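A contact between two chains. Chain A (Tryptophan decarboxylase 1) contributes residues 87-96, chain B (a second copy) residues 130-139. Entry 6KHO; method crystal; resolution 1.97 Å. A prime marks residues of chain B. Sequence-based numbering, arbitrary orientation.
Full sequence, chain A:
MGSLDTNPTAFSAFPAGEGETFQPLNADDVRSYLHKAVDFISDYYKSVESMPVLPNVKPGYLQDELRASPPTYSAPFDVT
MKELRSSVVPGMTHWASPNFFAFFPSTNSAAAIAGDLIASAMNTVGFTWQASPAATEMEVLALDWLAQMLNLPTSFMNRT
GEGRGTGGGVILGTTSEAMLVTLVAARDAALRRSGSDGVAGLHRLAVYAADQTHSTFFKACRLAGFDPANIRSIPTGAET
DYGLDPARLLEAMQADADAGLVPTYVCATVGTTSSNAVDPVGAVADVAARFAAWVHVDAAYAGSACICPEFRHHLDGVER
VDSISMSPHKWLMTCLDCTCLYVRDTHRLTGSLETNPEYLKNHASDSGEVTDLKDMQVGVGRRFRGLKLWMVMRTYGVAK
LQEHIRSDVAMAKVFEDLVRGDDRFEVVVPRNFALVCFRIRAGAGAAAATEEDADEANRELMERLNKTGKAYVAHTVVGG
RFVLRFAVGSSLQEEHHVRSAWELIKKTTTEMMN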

# COMPACT_ATOMS: atom_id res chain seq x y z
N SER A 87 23.23 10.83 8.92
CA SER A 87 23.30 10.50 7.51
C SER A 87 21.96 10.55 6.78
O SER A 87 21.94 10.83 5.58
N VAL A 88 20.85 10.31 7.47
CA VAL A 88 19.54 10.31 6.82
C VAL A 88 18.94 11.71 6.81
O VAL A 88 18.67 12.27 5.74
N VAL A 89 18.72 12.29 7.99
CA VAL A 89 18.08 13.60 8.11
C VAL A 89 18.75 14.68 7.25
O VAL A 89 18.03 15.51 6.66
N PRO A 90 20.09 14.75 7.16
CA PRO A 90 20.69 15.81 6.32
C PRO A 90 20.47 15.62 4.83
O PRO A 90 20.65 16.57 4.07
N GLY A 91 20.09 14.42 4.39
CA GLY A 91 19.78 14.16 2.99
C GLY A 91 18.30 14.17 2.67
O GLY A 91 17.93 13.82 1.54
N MET A 92 17.45 14.56 3.61
CA MET A 92 16.01 14.62 3.41
C MET A 92 15.59 15.95 2.80
O MET A 92 16.18 16.99 3.08
N THR A 93 14.52 15.90 2.01
CA THR A 93 13.69 17.07 1.75
C THR A 93 12.63 17.15 2.84
O THR A 93 11.93 16.16 3.09
N HIS A 94 12.50 18.30 3.49
CA HIS A 94 11.68 18.37 4.70
C HIS A 94 10.25 18.76 4.35
O HIS A 94 9.86 19.93 4.37
N TRP A 95 9.45 17.74 4.05
CA TRP A 95 8.02 17.94 3.83
C TRP A 95 7.35 18.59 5.04
O TRP A 95 6.38 19.34 4.89
N ALA A 96 7.86 18.32 6.25
CA ALA A 96 7.27 18.88 7.47
C ALA A 96 7.67 20.33 7.71
O ALA A 96 7.12 20.96 8.61
N GLN B 130 14.50 13.69 -5.93
CA GLN B 130 14.58 15.06 -5.40
C GLN B 130 13.52 15.34 -4.34
O GLN B 130 13.74 16.16 -3.44
N ALA B 131 12.35 14.69 -4.43
CA ALA B 131 11.30 14.87 -3.43
C ALA B 131 11.71 14.37 -2.05
O ALA B 131 11.01 14.68 -1.08
N SER B 132 12.82 13.59 -1.94
CA SER B 132 13.58 13.30 -0.72
C SER B 132 14.75 12.36 -0.99
O SER B 132 14.57 11.13 -0.99
N PRO B 133 15.96 12.88 -1.22
CA PRO B 133 17.08 12.00 -1.61
C PRO B 133 17.34 10.88 -0.62
O PRO B 133 17.54 9.74 -1.03
N ALA B 134 17.32 11.19 0.68
CA ALA B 134 17.60 10.16 1.68
C ALA B 134 16.62 9.00 1.58
O ALA B 134 17.01 7.83 1.68
N ALA B 135 15.34 9.31 1.33
CA ALA B 135 14.31 8.26 1.31
C ALA B 135 14.54 7.29 0.16
O ALA B 135 14.49 6.07 0.34
N THR B 136 14.78 7.82 -1.05
CA THR B 136 15.04 6.95 -2.20
C THR B 136 16.33 6.14 -2.01
O THR B 136 16.35 4.93 -2.25
N GLU B 137 17.40 6.78 -1.55
CA GLU B 137 18.66 6.05 -1.37
C GLU B 137 18.56 5.00 -0.27
O GLU B 137 19.14 3.91 -0.39
N MET B 138 17.84 5.30 0.81
CA MET B 138 17.68 4.31 1.87
C MET B 138 16.87 3.11 1.39
O MET B 138 17.17 1.97 1.75
N GLU B 139 15.82 3.34 0.59
CA GLU B 139 15.09 2.19 0.05
C GLU B 139 15.99 1.38 -0.87
O GLU B 139 16.05 0.15 -0.76

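The two stretches run past each other with Gly91 opposite Ala134′ (CA to CA 4.7 Å) and Thr93 opposite Ser132′ (CA to CA 4.5 Å); four hydrogen bonds and several apolar contacts join them.

Ala134′, in the first turn of the chain B helix, points its methyl toward chain A and is the residue most covered by the other stretch. Its CB lies 3.2 Å from Val88 O, 4.1 Å from Val88 CG1 and 4.1 Å from Met92 CG, so the methyl faces a carbonyl and two apolar side chains. The first turn of a helix leaves its amide groups without partners from the turn before, and Ala134′ N instead donates to Gly91 O across the interface at 2.8 Å. Glycine suits this crossing: a CB built on Gly91 would sit a tight 3.5 Å from Ala134′ CB.

Val88 leaves CA sideways in the t rotamer (chi1 176°). Its CG1 meets the alanine methyl, while CG2 reaches Met138′ CE at 3.7 Å. Met138′, one helical turn beyond Ala134′, also points toward chain A; chi1 is t, chi2 lies between wells at 137° and chi3 is m, a flexible thioether chain bent so that its terminal methyl covers the valine. Met92 starts away from chain B, yet its CB lies 4.0 Å from Ser132′ OG; chi1 (m) then places CG 4.1 Å from Ala134′ CB, and chi2 is t and chi3 p beyond it.

Farther along, polar contacts take over. Thr93 points toward chain B, and its m rotamer (chi1 −65°) places OG1 where it donates to Gln130′ O at 2.9 Å. Its backbone N donates to Ser132′ OG at 3.3 Å. Ser132′ occupies the N-cap position before the helix, but its hydroxyl, in the t rotamer (chi1 −159°), makes no capping bond and serves the neighboring chain as an acceptor. Threonine and serine thus each bring a compact hydroxyl within reach of the opposing backbone.

Trp95 leaves its CA sideways, but chi1 of −77° (m) and chi2 of 75° bring the indole nearer to chain B. The NE1 group donates to Ala131′ O at 2.9 Å with an angle of 159°, and this oxygen lies near the ring plane, at its edge, as the in-plane N–H requires. The same indole approaches the small Ala131′ side chain, with CZ2 4.4 Å from CB. Tryptophan therefore combines a directional bond with apolar packing. Val89, Pro90 and His94 point away and make no contact with the opposing stretch.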

# COMPACT_ATOMS: atom_id res chain seq x y z
CB SER A 87 23.89 9.10 7.33
OG SER A 87 25.22 9.05 7.82
CB VAL A 88 18.59 9.31 7.51
CG1 VAL A 88 17.19 9.38 6.89
CG2 VAL A 88 19.17 7.89 7.46
CB VAL A 89 18.03 14.06 9.58
CG1 VAL A 89 17.58 15.51 9.69
CG2 VAL A 89 17.11 13.16 10.40
CB PRO A 90 22.18 15.73 6.68
CG PRO A 90 22.20 15.11 8.05
CD PRO A 90 21.12 14.08 7.96
CB MET A 92 15.27 14.49 4.74
CG MET A 92 15.05 13.11 5.26
SD MET A 92 14.52 13.33 6.97
CE MET A 92 13.02 14.29 6.77
CB THR A 93 13.05 16.96 0.37
OG1 THR A 93 14.07 16.98 -0.63
CG2 THR A 93 12.03 18.07 0.13
CB HIS A 94 12.32 19.31 5.71
CG HIS A 94 13.65 18.81 6.19
ND1 HIS A 94 13.77 17.74 7.05
CD2 HIS A 94 14.91 19.20 5.89
CE1 HIS A 94 15.05 17.50 7.27
NE2 HIS A 94 15.77 18.36 6.57
CB TRP A 95 7.35 16.61 3.51
CG TRP A 95 7.59 16.17 2.11
CD1 TRP A 95 8.74 15.65 1.60
CD2 TRP A 95 6.64 16.20 1.03
NE1 TRP A 95 8.57 15.37 0.26
CE2 TRP A 95 7.29 15.69 -0.11
CE3 TRP A 95 5.31 16.60 0.93
CZ2 TRP A 95 6.66 15.57 -1.35
CZ3 TRP A 95 4.68 16.49 -0.31
CH2 TRP A 95 5.35 15.99 -1.43
CB ALA A 96 7.67 18.04 8.69
CB GLN B 130 14.46 16.07 -6.54
CG GLN B 130 14.62 17.52 -6.10
CD GLN B 130 16.00 17.81 -5.56
OE1 GLN B 130 16.24 17.79 -4.34
NE2 GLN B 130 16.94 18.06 -6.46
CB ALA B 131 10.01 14.18 -3.88
CB SER B 132 12.69 12.69 0.37
OG SER B 132 13.30 12.88 1.64
CB PRO B 133 18.26 12.97 -1.70
CG PRO B 133 17.62 14.26 -2.11
CD PRO B 133 16.32 14.31 -1.33
CB ALA B 134 17.59 10.78 3.07
CB ALA B 135 12.92 8.89 1.20
CB THR B 136 15.09 7.80 -3.46
OG1 THR B 136 13.80 8.38 -3.68
CG2 THR B 136 15.47 6.96 -4.67
CB GLU B 137 19.79 7.03 -1.07
CG GLU B 137 19.92 8.08 -2.13
CD GLU B 137 21.33 8.32 -2.59
OE1 GLU B 137 22.29 7.79 -1.98
OE2 GLU B 137 21.46 9.08 -3.58
CB MET B 138 17.02 4.92 3.10
CG MET B 138 16.93 3.88 4.23
SD MET B 138 17.36 4.47 5.86
CE MET B 138 19.15 4.54 5.81
CB GLU B 139 13.81 2.66 -0.67
CG GLU B 139 12.84 3.35 0.30
CD GLU B 139 11.36 3.04 0.05
OE1 GLU B 139 11.03 2.43 -0.99
OE2 GLU B 139 10.54 3.42 0.91